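PDB 2WOL: clavulanic acid biosynthesis oligopeptide binding protein 2 from Streptomyces clavuligerus, which probably binds peptides as an oligopeptide-binding protein from the biosynthetic pathway of the beta-lactamase inhibitor clavulanic acid. Local coordinates for residues A[33-38]-A[268-273]; A[116-121]-A[164-169]; A[262-267]-A[532-537]. One frame throughout, in Å; residues are numbered along the deposited sequence. Where two conformers were deposited one is given.

Interaction 1 of 3, residues A[33-38]-A[268-273]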
# COMPACT_ATOMS: atom_id res chain seq x y z
N GLY A 33 -17.00 9.54 -23.74
CA GLY A 33 -15.69 10.15 -23.84
C GLY A 33 -14.56 9.18 -23.54
O GLY A 33 -14.79 8.03 -23.14
N THR A 34 -13.34 9.66 -23.75
CA THR A 34 -12.14 8.87 -23.50
C THR A 34 -11.38 9.51 -22.34
O THR A 34 -11.02 10.69 -22.40
CB THR A 34 -11.26 8.81 -24.75
OG1 THR A 34 -11.98 8.14 -25.80
CG2 THR A 34 -9.96 8.05 -24.48
N LEU A 35 -11.14 8.72 -21.29
CA LEU A 35 -10.36 9.19 -20.15
C LEU A 35 -8.88 8.99 -20.48
O LEU A 35 -8.43 7.86 -20.68
CB LEU A 35 -10.74 8.45 -18.87
CG LEU A 35 -10.04 8.87 -17.57
CD1 LEU A 35 -10.38 10.31 -17.15
CD2 LEU A 35 -10.38 7.90 -16.46
N ARG A 36 -8.15 10.10 -20.55
CA ARG A 36 -6.74 10.07 -20.93
C ARG A 36 -5.86 10.08 -19.69
O ARG A 36 -5.75 11.09 -18.99
CB ARG A 36 -6.41 11.25 -21.85
CG ARG A 36 -7.12 11.19 -23.20
CD ARG A 36 -6.97 12.50 -23.98
NE ARG A 36 -5.57 12.90 -24.14
CZ ARG A 36 -4.76 12.48 -25.11
NH1 ARG A 36 -5.18 11.63 -26.04
NH2 ARG A 36 -3.50 12.92 -25.14
N LEU A 37 -5.26 8.93 -19.42
CA LEU A 37 -4.40 8.75 -18.25
C LEU A 37 -2.94 8.73 -18.66
O LEU A 37 -2.61 8.48 -19.82
CB LEU A 37 -4.75 7.44 -17.52
CG LEU A 37 -6.19 7.29 -17.01
CD1 LEU A 37 -6.38 5.94 -16.36
CD2 LEU A 37 -6.55 8.41 -16.04
N VAL A 38 -2.06 9.02 -17.71
CA VAL A 38 -0.63 9.00 -17.98
C VAL A 38 0.13 8.39 -16.80
O VAL A 38 -0.30 8.46 -15.66
CB VAL A 38 -0.12 10.42 -18.38
CG1 VAL A 38 -0.25 11.41 -17.21
CG2 VAL A 38 1.30 10.36 -18.93
N GLU A 268 -3.05 17.97 -21.77
CA GLU A 268 -2.86 16.91 -22.78
C GLU A 268 -3.24 15.54 -22.23
O GLU A 268 -3.59 14.63 -22.98
CB GLU A 268 -1.42 16.92 -23.29
CG GLU A 268 -1.05 18.17 -24.09
CD GLU A 268 0.45 18.37 -24.24
OE1 GLU A 268 1.18 17.38 -24.45
OE2 GLU A 268 0.90 19.53 -24.15
N PHE A 269 -3.15 15.41 -20.91
CA PHE A 269 -3.65 14.23 -20.21
C PHE A 269 -4.59 14.70 -19.12
O PHE A 269 -4.45 15.81 -18.61
CB PHE A 269 -2.49 13.42 -19.62
CG PHE A 269 -1.47 13.03 -20.64
CD1 PHE A 269 -0.26 13.70 -20.73
CD2 PHE A 269 -1.74 12.01 -21.55
CE1 PHE A 269 0.68 13.35 -21.70
CE2 PHE A 269 -0.81 11.65 -22.52
CZ PHE A 269 0.40 12.32 -22.59
N ASP A 270 -5.54 13.85 -18.76
CA ASP A 270 -6.56 14.23 -17.79
C ASP A 270 -6.06 14.07 -16.36
O ASP A 270 -6.21 14.98 -15.54
CB ASP A 270 -7.82 13.40 -18.00
CG ASP A 270 -8.44 13.62 -19.37
OD1 ASP A 270 -8.34 14.75 -19.91
OD2 ASP A 270 -9.03 12.67 -19.91
N ILE A 271 -5.46 12.91 -16.08
CA ILE A 271 -5.06 12.50 -14.74
C ILE A 271 -3.80 11.64 -14.81
O ILE A 271 -3.64 10.84 -15.74
CB ILE A 271 -6.20 11.68 -14.05
CG1 ILE A 271 -7.47 12.52 -13.86
CG2 ILE A 271 -5.73 11.06 -12.71
CD1 ILE A 271 -7.36 13.63 -12.81
N ASN A 272 -2.92 11.81 -13.84
CA ASN A 272 -1.77 10.92 -13.65
C ASN A 272 -2.22 9.66 -12.91
O ASN A 272 -2.51 9.71 -11.71
CB ASN A 272 -0.67 11.66 -12.88
CG ASN A 272 0.51 10.78 -12.53
OD1 ASN A 272 0.49 9.56 -12.74
ND2 ASN A 272 1.56 11.39 -12.00
N LEU A 273 -2.28 8.54 -13.62
CA LEU A 273 -2.69 7.26 -13.04
C LEU A 273 -1.69 6.72 -12.03
O LEU A 273 -2.07 6.21 -10.98
CB LEU A 273 -2.92 6.22 -14.14
CG LEU A 273 -3.09 4.76 -13.70
CD1 LEU A 273 -4.33 4.56 -12.83
CD2 LEU A 273 -3.11 3.82 -14.89
O HOH W 1 -10.27 13.36 -22.21
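Arg-36 and Asp-270 are tied together through both peptide groups of the arginine. Arg-36 N donates to Asp-270 OD2 at 2.8 Å in a nearly straight bond (169° at the hydrogen), reaching the oxygen from above the carboxylate plane, and Arg-36 O takes Asp-270 N at 2.8 Å. Arg-36 O also receives a weak, longer bond from Ile-271 N, so two successive amides converge on one carbonyl. Asp-270 OD2 has a second donor: a water that also donates to Thr-34 O and thereby joins the two segments once more. Asp-270 OD1 is satisfied by Trp-538 NE1.

The guanidinium of Arg-36 grips a carbonyl, not a carboxylate. The Arg-36 chain bends at chi3 (55°), and its NE and NH2 both donate to Glu-268 O, which lies in the guanidinium plane, NH2 at 2.8 Å. The carboxylate of Glu-268, in the conformer given, instead pairs with Arg-263.

Farther along, the pairing becomes a parallel beta ladder, with Val-38 N bonded to Ile-271 O at 3.1 Å and Leu-273 N to Val-38 O at 2.8 Å. Asn-272 OD1 lies near Val-38 O, but both are acceptors; the amide oxygen is served by Gly-275 N. Val-38 CB sits over one face of the Phe-269 ring, 4.0 Å from its centroid, a CH-pi contact, while on the other face of the sheet Leu-37 CD2 packs on Ile-271 CB.

Strand 34-39 thus lies between 271-272, an outermost strand of this five-stranded mixed sheet, and 248-253, whose backbone bonds Leu-35 and Leu-37. Helix 257-265 covers Val-38 and Asn-272 through Leu-260; Leu-273 packs on helix 54-63.

Interaction 2 of 3, residues A[116-121]-A[164-169]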
# COMPACT_ATOMS: atom_id res chain seq x y z
N THR A 116 -18.38 -18.16 -11.79
CA THR A 116 -18.82 -19.08 -10.74
C THR A 116 -17.85 -19.07 -9.57
O THR A 116 -16.72 -18.58 -9.68
CB THR A 116 -18.97 -20.54 -11.26
OG1 THR A 116 -17.69 -21.07 -11.61
CG2 THR A 116 -19.91 -20.60 -12.46
N SER A 117 -18.29 -19.63 -8.44
CA SER A 117 -17.46 -19.74 -7.24
C SER A 117 -16.17 -20.53 -7.49
O SER A 117 -15.14 -20.25 -6.87
CB SER A 117 -18.25 -20.36 -6.10
OG SER A 117 -18.68 -21.68 -6.44
N ASP A 118 -16.22 -21.49 -8.40
CA ASP A 118 -15.03 -22.24 -8.82
C ASP A 118 -13.92 -21.31 -9.32
O ASP A 118 -12.74 -21.61 -9.15
CB ASP A 118 -15.36 -23.28 -9.89
CG ASP A 118 -15.66 -24.66 -9.30
OD1 ASP A 118 -15.77 -24.79 -8.06
OD2 ASP A 118 -15.78 -25.62 -10.09
N ASP A 119 -14.30 -20.19 -9.93
CA ASP A 119 -13.34 -19.24 -10.50
C ASP A 119 -12.65 -18.42 -9.42
O ASP A 119 -11.50 -18.00 -9.59
CB ASP A 119 -14.03 -18.29 -11.48
CG ASP A 119 -14.80 -19.02 -12.58
OD1 ASP A 119 -14.57 -20.23 -12.80
OD2 ASP A 119 -15.64 -18.35 -13.23
N VAL A 120 -13.37 -18.17 -8.33
CA VAL A 120 -12.80 -17.45 -7.19
C VAL A 120 -11.82 -18.38 -6.46
O VAL A 120 -10.71 -17.96 -6.12
CB VAL A 120 -13.88 -16.91 -6.22
CG1 VAL A 120 -13.23 -16.19 -5.04
CG2 VAL A 120 -14.82 -15.97 -6.95
N ARG A 121 -12.23 -19.63 -6.25
CA ARG A 121 -11.31 -20.60 -5.69
C ARG A 121 -10.07 -20.74 -6.57
O ARG A 121 -8.95 -20.79 -6.07
CB ARG A 121 -11.96 -21.97 -5.50
CG ARG A 121 -10.99 -23.02 -5.00
CD ARG A 121 -11.70 -24.22 -4.45
NE ARG A 121 -12.33 -25.00 -5.51
CZ ARG A 121 -13.11 -26.04 -5.29
NH1 ARG A 121 -13.37 -26.42 -4.04
NH2 ARG A 121 -13.64 -26.70 -6.32
N VAL A 164 -10.66 -24.60 0.86
CA VAL A 164 -11.62 -23.79 0.12
C VAL A 164 -12.72 -24.67 -0.46
O VAL A 164 -12.46 -25.52 -1.32
CB VAL A 164 -10.97 -22.94 -1.01
CG1 VAL A 164 -12.00 -21.99 -1.59
CG2 VAL A 164 -9.78 -22.14 -0.50
N LEU A 165 -13.95 -24.48 0.02
CA LEU A 165 -15.08 -25.26 -0.45
C LEU A 165 -15.98 -24.46 -1.38
O LEU A 165 -16.16 -23.26 -1.21
CB LEU A 165 -15.91 -25.77 0.73
CG LEU A 165 -15.21 -26.52 1.86
CD1 LEU A 165 -16.23 -26.85 2.93
CD2 LEU A 165 -14.52 -27.78 1.37
N THR A 166 -16.55 -25.15 -2.37
CA THR A 166 -17.54 -24.55 -3.26
C THR A 166 -18.77 -25.46 -3.34
O THR A 166 -18.96 -26.16 -4.34
CB THR A 166 -16.96 -24.29 -4.68
OG1 THR A 166 -16.38 -25.50 -5.20
CG2 THR A 166 -15.89 -23.20 -4.63
N PRO A 167 -19.62 -25.44 -2.28
CA PRO A 167 -20.78 -26.34 -2.23
C PRO A 167 -21.75 -26.20 -3.42
O PRO A 167 -22.41 -27.17 -3.78
CB PRO A 167 -21.47 -25.98 -0.91
CG PRO A 167 -20.92 -24.66 -0.51
CD PRO A 167 -19.54 -24.58 -1.09
N ASP A 168 -21.83 -25.00 -3.99
CA ASP A 168 -22.47 -24.82 -5.30
C ASP A 168 -21.78 -23.71 -6.10
O ASP A 168 -20.80 -23.11 -5.63
CB ASP A 168 -23.99 -24.61 -5.18
CG ASP A 168 -24.37 -23.34 -4.42
OD1 ASP A 168 -23.66 -22.32 -4.54
OD2 ASP A 168 -25.40 -23.36 -3.72
N GLU A 169 -22.28 -23.44 -7.30
CA GLU A 169 -21.65 -22.47 -8.21
C GLU A 169 -21.70 -21.02 -7.72
O GLU A 169 -21.04 -20.15 -8.28
CB GLU A 169 -22.27 -22.57 -9.62
CG GLU A 169 -21.92 -23.84 -10.38
CD GLU A 169 -22.85 -25.02 -10.07
OE1 GLU A 169 -23.78 -24.87 -9.24
OE2 GLU A 169 -22.65 -26.09 -10.67
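Thr-116 meets Glu-169, its CB 3.6 Å from Glu-169 O and its CG2 beside Glu-169 CB, the two side chains pointing the same way. Thr-116 N donates to Asp-119 OD2 at 3.1 Å, three residues on, as Thr-116 O accepts Asp-119 N.

Ser-117 makes two bonds to successive carbonyls. Its N donates to Glu-169 O at 2.8 Å, from above the carbonyl plane, and OG, held between the backbone N and the carbonyl carbon (chi1 61°), donates to Asp-168 O at 2.7 Å on a lone pair in the carbonyl plane.

In the conformer given for Asp-118, Thr-166 OG1 donates to Asp-118 OD1 at 3.0 Å, nearly along the carboxylate C-O axis. In that conformer the same OD1 also forms a salt bridge with Arg-121 NH2, by charge alone because it stands well out of the guanidinium plane.

Arg-121 slides past Val-164 in the opposite direction, with CD 3.6 Å from Val-164 CG1. Arg-121 NH1 then donates to Val-164 O at 3.0 Å, in the guanidinium plane. Thr-166 OG1 lies over one guanidinium face, 3.2 Å from Arg-121 NH2, at an angle too poor for a bond.

At the start of helix 117-127, residues 117-121 run antiparallel (167°) to strand 164-166, an outermost strand of a four-stranded antiparallel sheet. Strand 171-175, next in that sheet, meets Val-120 and Val-164 through Ile-172.

Interaction 3 of 3, residues A[262-267]-A[532-537]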
# COMPACT_ATOMS: atom_id res chain seq x y z
N ALA A 262 4.20 18.51 -16.78
CA ALA A 262 4.00 19.64 -17.69
C ALA A 262 2.83 19.39 -18.63
O ALA A 262 1.99 20.27 -18.84
CB ALA A 262 5.26 19.95 -18.48
N ARG A 263 2.76 18.19 -19.19
CA ARG A 263 1.72 17.85 -20.15
C ARG A 263 0.37 17.64 -19.48
O ARG A 263 -0.67 17.96 -20.06
CB ARG A 263 2.16 16.65 -20.99
CG ARG A 263 3.35 16.99 -21.89
CD ARG A 263 4.06 15.78 -22.45
NE ARG A 263 3.34 15.13 -23.53
CZ ARG A 263 3.82 14.12 -24.25
NH1 ARG A 263 5.04 13.64 -24.01
NH2 ARG A 263 3.09 13.58 -25.21
N LEU A 264 0.39 17.13 -18.25
CA LEU A 264 -0.82 17.02 -17.44
C LEU A 264 -1.41 18.40 -17.14
O LEU A 264 -2.61 18.64 -17.37
CB LEU A 264 -0.51 16.29 -16.12
CG LEU A 264 -1.61 16.20 -15.06
CD1 LEU A 264 -2.73 15.29 -15.52
CD2 LEU A 264 -1.01 15.69 -13.76
N ILE A 265 -0.58 19.31 -16.64
CA ILE A 265 -1.03 20.66 -16.30
C ILE A 265 -1.51 21.42 -17.54
O ILE A 265 -2.46 22.21 -17.47
CB ILE A 265 0.05 21.43 -15.47
CG1 ILE A 265 0.23 20.76 -14.10
CG2 ILE A 265 -0.31 22.92 -15.32
CD1 ILE A 265 1.43 21.25 -13.30
N ALA A 266 -0.87 21.15 -18.68
CA ALA A 266 -1.28 21.72 -19.98
C ALA A 266 -2.60 21.16 -20.51
O ALA A 266 -3.18 21.71 -21.45
CB ALA A 266 -0.17 21.54 -21.01
N GLY A 267 -3.07 20.05 -19.94
CA GLY A 267 -4.34 19.45 -20.33
C GLY A 267 -4.27 18.38 -21.40
O GLY A 267 -5.30 17.91 -21.89
N LEU A 532 1.09 15.62 -3.71
CA LEU A 532 0.30 16.62 -4.42
C LEU A 532 -0.25 16.03 -5.72
O LEU A 532 0.52 15.73 -6.63
CB LEU A 532 1.14 17.86 -4.73
CG LEU A 532 1.49 18.77 -3.55
CD1 LEU A 532 2.57 19.74 -3.94
CD2 LEU A 532 0.27 19.52 -3.04
N HIS A 533 -1.56 15.85 -5.78
CA HIS A 533 -2.21 15.38 -7.01
C HIS A 533 -2.84 16.56 -7.74
O HIS A 533 -3.44 17.42 -7.11
CB HIS A 533 -3.32 14.37 -6.72
CG HIS A 533 -2.86 13.12 -6.04
ND1 HIS A 533 -1.79 12.36 -6.48
CD2 HIS A 533 -3.37 12.46 -4.96
CE1 HIS A 533 -1.65 11.31 -5.70
NE2 HIS A 533 -2.59 11.34 -4.77
N PHE A 534 -2.71 16.56 -9.07
CA PHE A 534 -3.32 17.59 -9.92
C PHE A 534 -4.50 16.99 -10.69
O PHE A 534 -4.37 15.93 -11.30
CB PHE A 534 -2.28 18.17 -10.89
CG PHE A 534 -2.76 19.37 -11.66
CD1 PHE A 534 -2.59 20.65 -11.14
CD2 PHE A 534 -3.37 19.22 -12.91
CE1 PHE A 534 -3.03 21.77 -11.85
CE2 PHE A 534 -3.81 20.35 -13.63
CZ PHE A 534 -3.64 21.62 -13.09
N ARG A 535 -5.64 17.66 -10.65
CA ARG A 535 -6.84 17.20 -11.36
C ARG A 535 -7.29 18.24 -12.36
O ARG A 535 -7.54 19.40 -11.99
CB ARG A 535 -7.98 16.89 -10.38
CG ARG A 535 -8.14 17.92 -9.27
CD ARG A 535 -9.44 17.78 -8.48
NE ARG A 535 -9.21 18.36 -7.15
CZ ARG A 535 -9.30 19.66 -6.87
NH1 ARG A 535 -9.68 20.53 -7.80
NH2 ARG A 535 -9.01 20.08 -5.64
N ASN A 536 -7.40 17.85 -13.62
CA ASN A 536 -7.95 18.77 -14.61
C ASN A 536 -9.45 18.99 -14.38
O ASN A 536 -10.15 18.07 -13.98
CB ASN A 536 -7.62 18.31 -16.02
CG ASN A 536 -6.24 18.77 -16.45
OD1 ASN A 536 -5.96 19.97 -16.44
ND2 ASN A 536 -5.37 17.83 -16.80
N PRO A 537 -9.93 20.23 -14.60
CA PRO A 537 -11.29 20.59 -14.16
C PRO A 537 -12.46 19.91 -14.91
O PRO A 537 -13.59 19.91 -14.40
CB PRO A 537 -11.33 22.12 -14.34
CG PRO A 537 -10.30 22.41 -15.39
CD PRO A 537 -9.21 21.38 -15.19
O HOH W 2 -5.07 21.79 -18.24
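Ile-265 and Phe-534 cross at about a right angle, with Ile-265 CG1 directly over the centre of the phenyl ring. The distance from Ile-265 CG1 to the Phe-534 centroid is 3.8 Å and the approach lies on the ring normal, a CH-pi contact in which all six ring carbons are equally far from CG1. Ile-265 CA adds a contact to Phe-534 CE2 at 3.9 Å.

Leu-264 slides past both Phe-534 and Asn-536 in opposite directions. One of its methyls, CD2, rests on Phe-534 CB at 4.0 Å; the other, CD1, lies alongside Asn-536 ND2.

The amide of Asn-536 is turned so that ND2 donates to Leu-264 O at 2.9 Å in an almost straight bond (173°), with the acceptor in the amide plane. Gly-267 N donates to the same oxygen from the opposite face of its plane, as part of the Schellman motif that ends the helix. Asn-536 OD1, at the edge of the Phe-534 ring and in its plane, accepts from a water at 2.7 Å, and this water also donates to Ile-265 O. The carbonyls of Leu-264 and Ile-265 are thus both engaged by Asn-536, one directly and one through water.

Here the C-terminal end of helix 257-265 docks on the end of strand 523-534. Helix 280-288 packs on Ile-265, and Thr-296 of strand 296-297 touches Phe-534.

Overall arrangement
Interactions 1 and 3 form one continuous region, their centres about 9 Å apart: helix 257-265 and strand 271-272 follow each other in the chain, and the segments of the two contacts alternate along it. Two polar links join them, a salt bridge between Arg-263 NE and Glu-268 OE1 (3.2 Å) and a probable hydrogen bond from Asn-536 ND2 to Asp-270 O (3.2 Å). This places residues 532-537 against the sheet that holds strand 34-39. Interaction 2 stands apart, with centres about 37 Å from interaction 1 and about 44 Å from interaction 3, although in sequence it is nested within the loop that interaction 1 closes.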